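Local coordinates for putative outer membrane protein (LpxR) (Salmonella typhimurium, PDB 3FID) that probably removes acyl chains from lipid A of lipopolysaccharide in the outer membrane, as a zinc-binding beta-barrel enzyme, at residues T152-I155 with V160-G163; N90-N95 with F193-G198; G106-D111 with N231-G236; I59-P62 with N66-K69; E224-D229 with N273-E278. One frame throughout, in Å; residues are numbered along the deposited sequence.

Interaction 1. Residues T152-I155 with V160-G163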
# COMPACT_ATOMS: atom_id res chain seq x y z
N THR A 152 7.20 -20.20 -3.90
CA THR A 152 6.47 -19.99 -5.14
C THR A 152 5.99 -21.28 -5.86
O THR A 152 6.14 -21.39 -7.09
CB THR A 152 7.29 -19.11 -6.14
OG1 THR A 152 8.44 -19.84 -6.59
CG2 THR A 152 7.77 -17.83 -5.51
N PRO A 153 5.40 -22.24 -5.12
CA PRO A 153 4.88 -23.40 -5.86
C PRO A 153 3.70 -22.99 -6.76
O PRO A 153 2.78 -22.27 -6.34
CB PRO A 153 4.40 -24.35 -4.75
CG PRO A 153 4.05 -23.41 -3.57
CD PRO A 153 5.16 -22.35 -3.67
N ALA A 154 3.75 -23.44 -8.00
CA ALA A 154 2.73 -23.11 -8.98
C ALA A 154 2.76 -24.23 -9.99
O ALA A 154 3.78 -24.92 -10.12
CB ALA A 154 3.06 -21.78 -9.68
N ILE A 155 1.65 -24.42 -10.68
CA ILE A 155 1.59 -25.43 -11.73
C ILE A 155 0.95 -24.81 -12.95
O ILE A 155 0.15 -23.89 -12.83
CB ILE A 155 0.88 -26.72 -11.27
CG1 ILE A 155 1.16 -27.82 -12.33
CG2 ILE A 155 -0.62 -26.47 -11.05
CD1 ILE A 155 1.42 -29.19 -11.78
N VAL A 160 -2.48 -21.68 -18.37
CA VAL A 160 -2.83 -20.89 -17.17
C VAL A 160 -1.96 -21.39 -16.02
O VAL A 160 -1.98 -22.59 -15.68
CB VAL A 160 -4.35 -21.01 -16.78
CG1 VAL A 160 -4.70 -20.15 -15.52
CG2 VAL A 160 -5.27 -20.60 -17.94
N ASN A 161 -1.18 -20.47 -15.43
CA ASN A 161 -0.37 -20.76 -14.27
C ASN A 161 -1.17 -20.45 -12.99
O ASN A 161 -1.78 -19.38 -12.90
CB ASN A 161 0.91 -19.90 -14.35
CG ASN A 161 1.86 -20.13 -13.19
OD1 ASN A 161 1.78 -19.44 -12.16
ND2 ASN A 161 2.78 -21.10 -13.35
N VAL A 162 -1.18 -21.37 -12.03
CA VAL A 162 -1.92 -21.18 -10.76
C VAL A 162 -0.95 -21.45 -9.63
O VAL A 162 -0.22 -22.43 -9.69
CB VAL A 162 -3.21 -22.07 -10.63
CG1 VAL A 162 -4.00 -22.06 -11.92
CG2 VAL A 162 -2.88 -23.51 -10.27
N GLY A 163 -0.89 -20.56 -8.63
CA GLY A 163 0.13 -20.66 -7.60
C GLY A 163 -0.34 -20.30 -6.21
O GLY A 163 -1.38 -19.68 -6.03
O HOH W 1 5.05 -23.17 -12.57
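I155 and V162 face each other as an antiparallel hydrogen-bonded pair. I155 N gives its hydrogen to V162 O at 2.9 Å, and V162 N answers to I155 O at 3.0 Å; both bonds are straight and arrive close to the line of the receiving carbonyl. The two side chains lie next to each other and point the same way, meeting through I155 CG2 and V162 CG2, 3.8 Å apart. One step along, A154 and G163 form a non-hydrogen-bonded pair whose CA atoms come within 3.8 Å. The bare CA of G163 allows this close approach, and A154 CA makes a CA-H...O contact of 3.1 Å with V162 O. On the face of A154, the methyl CB also rests against the amide of N161, 3.6 Å from OD1. With CG opposite the backbone N (chi1 -179°), the N161 amide comes alongside this methyl. Its ND2 is held by D156 OD1 and its OD1 by N194 ND2, while a water between N161 ND2 and A154 O adds weak bonds. V162 also packs on L187 of the next strand, with a bound detergent about 7 Å from its side chain. Backbone bonds therefore carry this hairpin end. The two faces differ in chemistry: I155 and V162 give an apolar surface that probably meets lipid, whereas N161 on the other is a buried amide with its polar atoms paired.

Interaction 2. Residues N90-N95 with F193-G198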
# COMPACT_ATOMS: atom_id res chain seq x y z
N ASN A 90 14.46 -6.98 -6.35
CA ASN A 90 13.37 -7.98 -6.44
C ASN A 90 13.88 -9.15 -7.27
O ASN A 90 14.19 -8.96 -8.43
CB ASN A 90 12.15 -7.35 -7.12
CG ASN A 90 10.94 -8.30 -7.20
OD1 ASN A 90 10.84 -9.28 -6.47
ND2 ASN A 90 10.01 -7.98 -8.06
N SER A 91 13.98 -10.35 -6.70
CA SER A 91 14.69 -11.42 -7.40
C SER A 91 14.11 -12.82 -7.19
O SER A 91 13.73 -13.18 -6.09
CB SER A 91 16.15 -11.42 -6.97
OG SER A 91 16.84 -12.46 -7.61
N LEU A 92 14.04 -13.59 -8.28
CA LEU A 92 13.82 -15.02 -8.16
C LEU A 92 15.17 -15.67 -7.84
O LEU A 92 16.04 -15.75 -8.71
CB LEU A 92 13.21 -15.60 -9.45
CG LEU A 92 11.85 -15.02 -9.88
CD1 LEU A 92 11.32 -15.80 -11.06
CD2 LEU A 92 10.83 -15.03 -8.75
N ALA A 93 15.36 -16.09 -6.60
CA ALA A 93 16.58 -16.79 -6.19
C ALA A 93 16.66 -18.14 -6.88
O ALA A 93 17.75 -18.57 -7.33
CB ALA A 93 16.63 -16.97 -4.70
N THR A 94 15.50 -18.79 -6.98
CA THR A 94 15.33 -20.05 -7.70
C THR A 94 13.89 -20.12 -8.28
O THR A 94 13.15 -19.14 -8.17
CB THR A 94 15.59 -21.19 -6.70
OG1 THR A 94 15.26 -22.44 -7.32
CG2 THR A 94 14.71 -21.01 -5.52
N ASN A 95 13.51 -21.25 -8.89
CA ASN A 95 12.12 -21.48 -9.36
C ASN A 95 11.09 -21.62 -8.23
O ASN A 95 9.88 -21.64 -8.47
CB ASN A 95 12.02 -22.72 -10.25
CG ASN A 95 12.00 -22.40 -11.76
OD1 ASN A 95 12.55 -21.38 -12.23
ND2 ASN A 95 11.40 -23.30 -12.54
N PHE A 193 5.19 -13.18 -13.05
CA PHE A 193 4.25 -12.14 -12.61
C PHE A 193 3.34 -12.68 -11.50
O PHE A 193 3.08 -12.00 -10.50
CB PHE A 193 3.43 -11.62 -13.81
CG PHE A 193 2.47 -10.46 -13.48
CD1 PHE A 193 2.80 -9.47 -12.53
CD2 PHE A 193 1.25 -10.34 -14.17
CE1 PHE A 193 1.90 -8.40 -12.25
CE2 PHE A 193 0.39 -9.28 -13.91
CZ PHE A 193 0.70 -8.32 -12.93
N ASN A 194 2.89 -13.93 -11.65
CA ASN A 194 2.02 -14.50 -10.61
C ASN A 194 2.61 -14.49 -9.20
O ASN A 194 1.86 -14.31 -8.23
CB ASN A 194 1.59 -15.93 -10.98
CG ASN A 194 0.41 -15.95 -11.91
OD1 ASN A 194 -0.13 -14.91 -12.31
ND2 ASN A 194 -0.00 -17.17 -12.29
N SER A 195 3.93 -14.71 -9.08
CA SER A 195 4.58 -14.74 -7.75
C SER A 195 4.99 -13.35 -7.25
O SER A 195 5.47 -13.23 -6.13
CB SER A 195 5.81 -15.68 -7.71
OG SER A 195 6.90 -15.10 -8.41
N ASP A 196 4.76 -12.31 -8.06
CA ASP A 196 5.26 -10.98 -7.75
C ASP A 196 4.18 -10.30 -6.89
O ASP A 196 3.36 -9.54 -7.42
CB ASP A 196 5.52 -10.19 -9.06
CG ASP A 196 6.30 -8.91 -8.83
OD1 ASP A 196 7.03 -8.81 -7.82
OD2 ASP A 196 6.19 -8.01 -9.69
N ASN A 197 4.16 -10.60 -5.60
CA ASN A 197 3.07 -10.12 -4.73
C ASN A 197 3.62 -9.28 -3.56
O ASN A 197 4.83 -9.10 -3.43
CB ASN A 197 2.23 -11.29 -4.20
CG ASN A 197 1.67 -12.16 -5.30
OD1 ASN A 197 0.85 -11.72 -6.11
ND2 ASN A 197 2.12 -13.41 -5.34
N GLY A 198 2.74 -8.81 -2.68
CA GLY A 198 3.16 -8.05 -1.51
C GLY A 198 2.00 -7.31 -0.86
O GLY A 198 0.96 -7.04 -1.51
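D196 OD2 is gripped twice, by R204 NH2 in a salt bridge and by the backbone N of H209, while the other oxygen of the same carboxylate, OD1, takes a hydrogen bond from N90 ND2 at 3.1 Å. This bond is moderately bent, and N90 ND2 meets OD1 from above the carboxylate plane, 42° out of it. Even so, amide and carboxylate are turned only 23° from one another. N90 reaches across with CG trans to its backbone N (chi1 -177°), and its OD1 is fixed by R98 NH2, which sets the rotation of the amide and presents ND2 to the aspartate. Beside this bond, methyl CD2 of L92 lies 3.9 Å from S195 OG, a hydroxyl engaged with R98 NE and T192 O. D196 sits at the centre of an inverse gamma turn, closed by a weak N197 N to S195 O bond. N197 ND2 in turn bonds N194 O at 3.0 Å, bracing the chain as it leaves helix 191-194. A buried, charge-rich network of this kind fits a loop folded against the inner side of an outer-membrane beta-barrel, here near zinc-binding D44, whose side chain is about 9 Å from that of N90.

Interaction 3. Residues G106-D111 with N231-G236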
# COMPACT_ATOMS: atom_id res chain seq x y z
N GLY A 106 12.49 8.84 4.11
CA GLY A 106 11.32 9.68 4.05
C GLY A 106 11.05 10.47 5.31
O GLY A 106 11.89 10.54 6.25
N VAL A 107 9.86 11.05 5.32
CA VAL A 107 9.39 11.89 6.44
C VAL A 107 7.90 11.67 6.67
O VAL A 107 7.12 11.50 5.72
CB VAL A 107 9.70 13.42 6.24
CG1 VAL A 107 9.14 13.98 4.90
CG2 VAL A 107 9.23 14.26 7.49
N ILE A 108 7.51 11.62 7.95
CA ILE A 108 6.11 11.76 8.35
C ILE A 108 6.04 13.05 9.15
O ILE A 108 6.82 13.23 10.09
CB ILE A 108 5.65 10.57 9.23
CG1 ILE A 108 5.71 9.25 8.43
CG2 ILE A 108 4.26 10.81 9.77
CD1 ILE A 108 5.64 7.97 9.29
N GLY A 109 5.12 13.93 8.80
CA GLY A 109 5.01 15.24 9.45
C GLY A 109 4.57 16.28 8.45
O GLY A 109 4.29 15.93 7.29
N PRO A 110 4.47 17.55 8.87
CA PRO A 110 4.10 18.62 7.92
C PRO A 110 4.99 18.65 6.63
O PRO A 110 4.49 18.96 5.55
CB PRO A 110 4.31 19.89 8.74
CG PRO A 110 4.05 19.46 10.12
CD PRO A 110 4.62 18.07 10.24
N ASP A 111 6.27 18.32 6.75
CA ASP A 111 7.21 18.29 5.62
C ASP A 111 6.82 17.28 4.52
O ASP A 111 7.27 17.41 3.39
CB ASP A 111 8.64 18.02 6.09
CG ASP A 111 9.22 19.18 6.91
OD1 ASP A 111 8.46 20.15 7.17
OD2 ASP A 111 10.41 19.09 7.30
N ASN A 231 4.40 2.38 14.52
CA ASN A 231 3.71 3.06 13.43
C ASN A 231 3.63 4.53 13.85
O ASN A 231 2.75 4.90 14.62
CB ASN A 231 2.32 2.47 13.23
CG ASN A 231 1.56 3.13 12.10
OD1 ASN A 231 1.86 4.25 11.70
ND2 ASN A 231 0.58 2.42 11.56
N TYR A 232 4.59 5.32 13.36
CA TYR A 232 4.68 6.75 13.72
C TYR A 232 3.45 7.58 13.32
O TYR A 232 3.12 8.56 14.00
CB TYR A 232 5.98 7.35 13.14
CG TYR A 232 6.22 8.78 13.59
CD1 TYR A 232 5.97 9.85 12.73
CD2 TYR A 232 6.66 9.06 14.91
CE1 TYR A 232 6.17 11.18 13.14
CE2 TYR A 232 6.86 10.38 15.33
CZ TYR A 232 6.60 11.44 14.45
OH TYR A 232 6.80 12.74 14.85
N THR A 233 2.74 7.20 12.25
CA THR A 233 1.47 7.88 11.92
C THR A 233 0.45 7.82 13.09
O THR A 233 -0.41 8.69 13.19
CB THR A 233 0.77 7.39 10.59
OG1 THR A 233 0.15 6.11 10.81
CG2 THR A 233 1.78 7.30 9.41
N LEU A 234 0.58 6.80 13.94
CA LEU A 234 -0.33 6.58 15.08
C LEU A 234 0.29 6.97 16.42
O LEU A 234 -0.42 7.43 17.32
CB LEU A 234 -0.76 5.11 15.13
CG LEU A 234 -1.63 4.62 13.95
CD1 LEU A 234 -2.04 3.15 14.16
CD2 LEU A 234 -2.85 5.56 13.71
N GLN A 235 1.60 6.78 16.53
CA GLN A 235 2.32 6.97 17.82
C GLN A 235 3.01 8.32 17.96
O GLN A 235 3.46 8.68 19.04
CB GLN A 235 3.35 5.86 17.99
CG GLN A 235 2.71 4.47 18.10
CD GLN A 235 3.72 3.37 18.08
OE1 GLN A 235 4.63 3.35 17.25
NE2 GLN A 235 3.58 2.43 19.00
N GLY A 236 3.10 9.06 16.87
CA GLY A 236 3.67 10.40 16.88
C GLY A 236 2.79 11.40 17.64
O GLY A 236 1.61 11.17 17.87
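I108, the last residue of strand 97-108, comes up to the short helix 232-235 with its CA 7.0 Å from that of T233, and no hydrogen bond links the two segments. The isoleucine makes the contact with two branches. I108 CG2 lies at the edge of the Y232 ring, near its plane, 3.6 Å from Y232 CD1, and I108 CB is equally close to that ring carbon, while I108 CD1 runs on to the foot of the helix, 3.9 Å from T233 CG2. The isoleucine and tyrosine side chains run antiparallel past one another, and the threonine stands roughly perpendicular to the isoleucine. A chi1 of -174° swings the Y232 ring away from its own backbone N and toward the strand, and its far end is pinned by a hydrogen bond from OH to E138 O.

Bonds within the first turn hold the helix start. N231 occupies the N-cap position, and its backbone O takes both L234 N and Q235 N. T233 OG1 donates to N231 OD1 at 2.7 Å. The side chain of Q235 folds back so that OE1 receives N231 N at 2.9 Å, the donor standing 54° above the amide's carbonyl plane. After I108 the chain bends at G109, whose backbone angles suit only glycine. Around this apolar joint, F82 of strand 80-94 and F176 of strand 176-188 also touch I108, and the side chain of zinc-binding H84 is about 8 Å from that of I108. The helix is thus packed among strands 80-94, 97-108 and 176-188.

Interaction 4. Residues I59-P62 with N66-K69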
# COMPACT_ATOMS: atom_id res chain seq x y z
N ILE A 59 -1.39 9.71 2.53
CA ILE A 59 -2.08 10.66 3.41
C ILE A 59 -3.08 9.86 4.26
O ILE A 59 -3.83 9.02 3.72
CB ILE A 59 -2.80 11.73 2.58
CG1 ILE A 59 -1.81 12.42 1.61
CG2 ILE A 59 -3.51 12.81 3.52
CD1 ILE A 59 -2.47 13.53 0.77
N TYR A 60 -3.06 10.13 5.57
CA TYR A 60 -3.84 9.41 6.58
C TYR A 60 -4.70 10.43 7.31
O TYR A 60 -4.31 11.59 7.44
CB TYR A 60 -2.93 8.65 7.57
CG TYR A 60 -2.10 7.64 6.80
CD1 TYR A 60 -2.66 6.43 6.42
CD2 TYR A 60 -0.79 7.93 6.40
CE1 TYR A 60 -1.93 5.49 5.65
CE2 TYR A 60 -0.05 7.00 5.64
CZ TYR A 60 -0.64 5.80 5.27
OH TYR A 60 0.05 4.87 4.52
N SER A 61 -5.87 9.97 7.76
CA SER A 61 -6.98 10.89 8.12
C SER A 61 -7.79 10.33 9.31
O SER A 61 -7.89 9.09 9.45
CB SER A 61 -7.91 11.08 6.91
OG SER A 61 -9.00 11.97 7.21
N PRO A 62 -8.36 11.22 10.17
CA PRO A 62 -9.43 10.79 11.09
C PRO A 62 -10.65 10.34 10.27
O PRO A 62 -10.73 10.62 9.06
CB PRO A 62 -9.81 12.06 11.88
CG PRO A 62 -8.95 13.15 11.40
CD PRO A 62 -8.05 12.66 10.28
N ASN A 66 -15.06 13.27 12.77
CA ASN A 66 -13.78 13.80 13.26
C ASN A 66 -13.01 14.59 12.18
O ASN A 66 -12.20 15.44 12.52
CB ASN A 66 -12.89 12.71 13.89
CG ASN A 66 -13.50 12.13 15.15
OD1 ASN A 66 -14.26 12.79 15.85
ND2 ASN A 66 -13.13 10.91 15.47
N LYS A 67 -13.30 14.31 10.90
CA LYS A 67 -12.59 14.97 9.78
C LYS A 67 -12.79 16.49 9.77
O LYS A 67 -11.92 17.24 9.28
CB LYS A 67 -13.08 14.40 8.44
CG LYS A 67 -12.48 13.06 8.07
CD LYS A 67 -12.95 12.67 6.67
CE LYS A 67 -12.37 11.33 6.20
NZ LYS A 67 -13.06 10.88 4.94
N ARG A 68 -13.93 16.93 10.30
CA ARG A 68 -14.29 18.35 10.27
C ARG A 68 -13.99 19.12 11.55
O ARG A 68 -14.26 20.33 11.62
CB ARG A 68 -15.76 18.52 9.90
CG ARG A 68 -16.10 17.99 8.52
CD ARG A 68 -17.39 18.62 7.98
NE ARG A 68 -17.61 18.27 6.57
CZ ARG A 68 -16.97 18.81 5.53
NH1 ARG A 68 -16.02 19.74 5.68
NH2 ARG A 68 -17.28 18.40 4.30
N LYS A 69 -13.42 18.45 12.56
CA LYS A 69 -13.11 19.13 13.84
C LYS A 69 -11.83 19.98 13.75
O LYS A 69 -10.98 19.71 12.90
CB LYS A 69 -13.08 18.10 14.99
CG LYS A 69 -14.47 17.54 15.25
CD LYS A 69 -14.51 16.31 16.11
CE LYS A 69 -15.97 15.93 16.40
NZ LYS A 69 -16.14 14.50 16.83
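K67 lays its aliphatic chain over S61 and the carbonyl of P62. The chain is extended beyond CG, so several of its methylenes run alongside the two oxygens: K67 CG lies 3.2 Å from P62 O, and K67 CE passes 3.6 Å from S61 OG. The oxygens are themselves joined, since S61 OG donates to P62 O at 2.9 Å, in the carbonyl plane and on a lone pair. The two bonded oxygens face the lysine methylenes together, with no hydrogen bond between the segments. Next to them, P62 CB meets N66 CB at 3.7 Å, an apolar touch near the closest backbone approach, where the CA atoms of P62 and K67 are 5.4 Å apart.

N66 is steadied by two partners: K69 NZ gives a hydrogen bond to its OD1 at 2.7 Å, nearly in line with the side-chain C=O, and D76 accepts from ND2. The K69 bond closes the 3-10 segment 66-68 through a side chain, supplementing the backbone link K69 N to N66 O. Beyond this, the side chain of K67 comes about 4 Å from that of zinc-binding D10, and S61 lies against zinc-binding T34. The contact thus folds the loop between strands 49-60 and 80-94 over the end of strand 49-60, beside strand 33-44.

Interaction 5. Residues E224-D229 with N273-E278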
# COMPACT_ATOMS: atom_id res chain seq x y z
N GLU A 224 -2.25 -11.00 4.78
CA GLU A 224 -1.03 -11.02 5.55
C GLU A 224 -1.33 -10.54 6.96
O GLU A 224 -1.96 -9.53 7.14
CB GLU A 224 0.03 -10.11 4.92
CG GLU A 224 1.33 -10.04 5.74
CD GLU A 224 2.33 -9.00 5.24
OE1 GLU A 224 2.23 -7.81 5.60
OE2 GLU A 224 3.23 -9.39 4.48
N ARG A 225 -0.89 -11.29 7.96
CA ARG A 225 -1.00 -10.80 9.33
C ARG A 225 0.29 -10.12 9.76
O ARG A 225 1.36 -10.75 9.73
CB ARG A 225 -1.30 -11.97 10.29
CG ARG A 225 -1.18 -11.57 11.78
CD ARG A 225 -2.05 -12.48 12.63
NE ARG A 225 -3.45 -12.31 12.28
CZ ARG A 225 -4.45 -12.98 12.83
NH1 ARG A 225 -4.20 -13.88 13.77
NH2 ARG A 225 -5.70 -12.75 12.43
N ARG A 226 0.23 -8.88 10.22
CA ARG A 226 1.48 -8.34 10.77
C ARG A 226 1.45 -7.99 12.24
O ARG A 226 0.41 -7.60 12.78
CB ARG A 226 2.01 -7.19 9.93
CG ARG A 226 1.01 -6.12 9.68
CD ARG A 226 1.57 -5.25 8.54
NE ARG A 226 0.93 -3.95 8.48
CZ ARG A 226 0.06 -3.57 7.53
NH1 ARG A 226 -0.43 -2.33 7.56
NH2 ARG A 226 -0.30 -4.39 6.57
N GLU A 227 2.60 -8.20 12.87
CA GLU A 227 2.78 -7.90 14.29
C GLU A 227 3.55 -6.60 14.35
O GLU A 227 4.69 -6.53 13.91
CB GLU A 227 3.58 -9.01 14.96
CG GLU A 227 3.54 -8.96 16.45
CD GLU A 227 2.15 -9.26 17.04
OE1 GLU A 227 2.01 -9.03 18.26
OE2 GLU A 227 1.22 -9.70 16.28
N VAL A 228 2.90 -5.57 14.86
CA VAL A 228 3.34 -4.19 14.67
C VAL A 228 4.09 -3.73 15.93
O VAL A 228 3.55 -3.80 17.05
CB VAL A 228 2.13 -3.27 14.36
CG1 VAL A 228 2.59 -1.80 14.19
CG2 VAL A 228 1.40 -3.74 13.09
N ASP A 229 5.32 -3.29 15.73
CA ASP A 229 6.13 -2.71 16.79
C ASP A 229 6.02 -1.18 16.77
O ASP A 229 5.87 -0.53 17.82
CB ASP A 229 7.60 -3.13 16.62
CG ASP A 229 8.50 -2.50 17.69
OD1 ASP A 229 9.47 -1.80 17.31
OD2 ASP A 229 8.22 -2.69 18.90
N ASN A 273 -8.77 -3.51 -1.22
CA ASN A 273 -7.97 -3.76 -0.04
C ASN A 273 -8.70 -3.50 1.26
O ASN A 273 -9.55 -2.64 1.29
CB ASN A 273 -6.69 -2.92 -0.10
CG ASN A 273 -6.00 -3.05 -1.45
OD1 ASN A 273 -5.80 -4.15 -1.95
ND2 ASN A 273 -5.65 -1.90 -2.05
N LYS A 274 -8.38 -4.27 2.30
CA LYS A 274 -8.88 -3.98 3.64
C LYS A 274 -7.77 -4.13 4.67
O LYS A 274 -7.04 -5.12 4.67
CB LYS A 274 -10.06 -4.89 4.03
CG LYS A 274 -10.73 -4.45 5.37
CD LYS A 274 -11.81 -5.40 5.83
CE LYS A 274 -11.21 -6.47 6.77
NZ LYS A 274 -12.29 -7.12 7.56
N VAL A 275 -7.68 -3.16 5.57
CA VAL A 275 -6.74 -3.27 6.67
C VAL A 275 -7.58 -3.33 7.97
O VAL A 275 -8.48 -2.49 8.15
CB VAL A 275 -5.76 -2.07 6.66
CG1 VAL A 275 -4.86 -2.06 7.91
CG2 VAL A 275 -4.86 -2.10 5.35
N THR A 276 -7.33 -4.32 8.82
CA THR A 276 -8.08 -4.40 10.08
C THR A 276 -7.67 -3.30 11.06
O THR A 276 -6.59 -2.72 10.94
CB THR A 276 -8.06 -5.81 10.74
OG1 THR A 276 -6.74 -6.12 11.22
CG2 THR A 276 -8.53 -6.87 9.73
N SER A 277 -8.55 -2.98 12.00
CA SER A 277 -8.32 -1.90 12.95
C SER A 277 -6.85 -1.76 13.40
O SER A 277 -6.29 -2.66 14.04
CB SER A 277 -9.21 -2.07 14.19
OG SER A 277 -9.10 -0.92 15.01
N GLU A 278 -6.26 -0.61 13.15
CA GLU A 278 -4.86 -0.36 13.60
C GLU A 278 -4.70 0.21 15.02
O GLU A 278 -3.57 0.38 15.50
CB GLU A 278 -4.16 0.54 12.58
CG GLU A 278 -4.05 -0.18 11.23
CD GLU A 278 -3.17 0.60 10.26
OE1 GLU A 278 -3.62 1.63 9.78
OE2 GLU A 278 -2.03 0.17 10.01
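R226, on strand 215-228, meets both V275 and E278. Along this strand, R225 comes first, touching a bound detergent while its NE pairs with D253, so its side chain takes the outer surface. R226 follows and points the other way into the protein. Its CG is wedged between the backbone N and the carbonyl carbon (chi1 53°), and from CG to NE the chain is extended, which carries the guanidinium across to the far segment. There R226 NH1 faces E278 OE2 at 3.8 Å, a long salt bridge without a hydrogen bond. The two flat groups are almost perpendicular, 89° apart, and the side chains lie askew to each other. V275 CG1 lies 4.5 Å from the same NH1, a loose apolar neighbour. E227 turns outward again, with its OE2 bonded to T251.

The main hold on R226 is elsewhere: NH2 makes a salt bridge to E254 OE1. E278 is likewise shared, its OE1 paired with R77 NH1 and Y285 OH and its OE2 bonded to a glycerol probably from the crystallisation liquor. The long bridge thus links two charge clusters, and each charge would probably be balanced mainly by its other partners. In the fold, strand 251-263 lies between strands 215-228 and 266-275, and V252 and E254 of it touch V275. R226 therefore spans this middle strand on the inward side to reach the loop after strand 266-275.

In the fold
Interaction 1 is the surface contact, a hairpin end held by backbone bonds, while interactions 2, 3 and 5 are buried and rest on side chains; interaction 4 is partly buried. Interactions 1 and 2, whose centres are about 12 Å apart, touch through N161 and N194 at one end of the protein. Interactions 3 and 4 lie on the opposite side of the chain's centre, joined by T233 against Y60, and 3 also touches 5 through L234 and E278. Chemistry shifts accordingly: carboxylate and amide in interaction 2, hydrocarbon in 3, lysine methylenes over oxygens in 4, and a long charge pair in 5. All reach strands of the same curled antiparallel array.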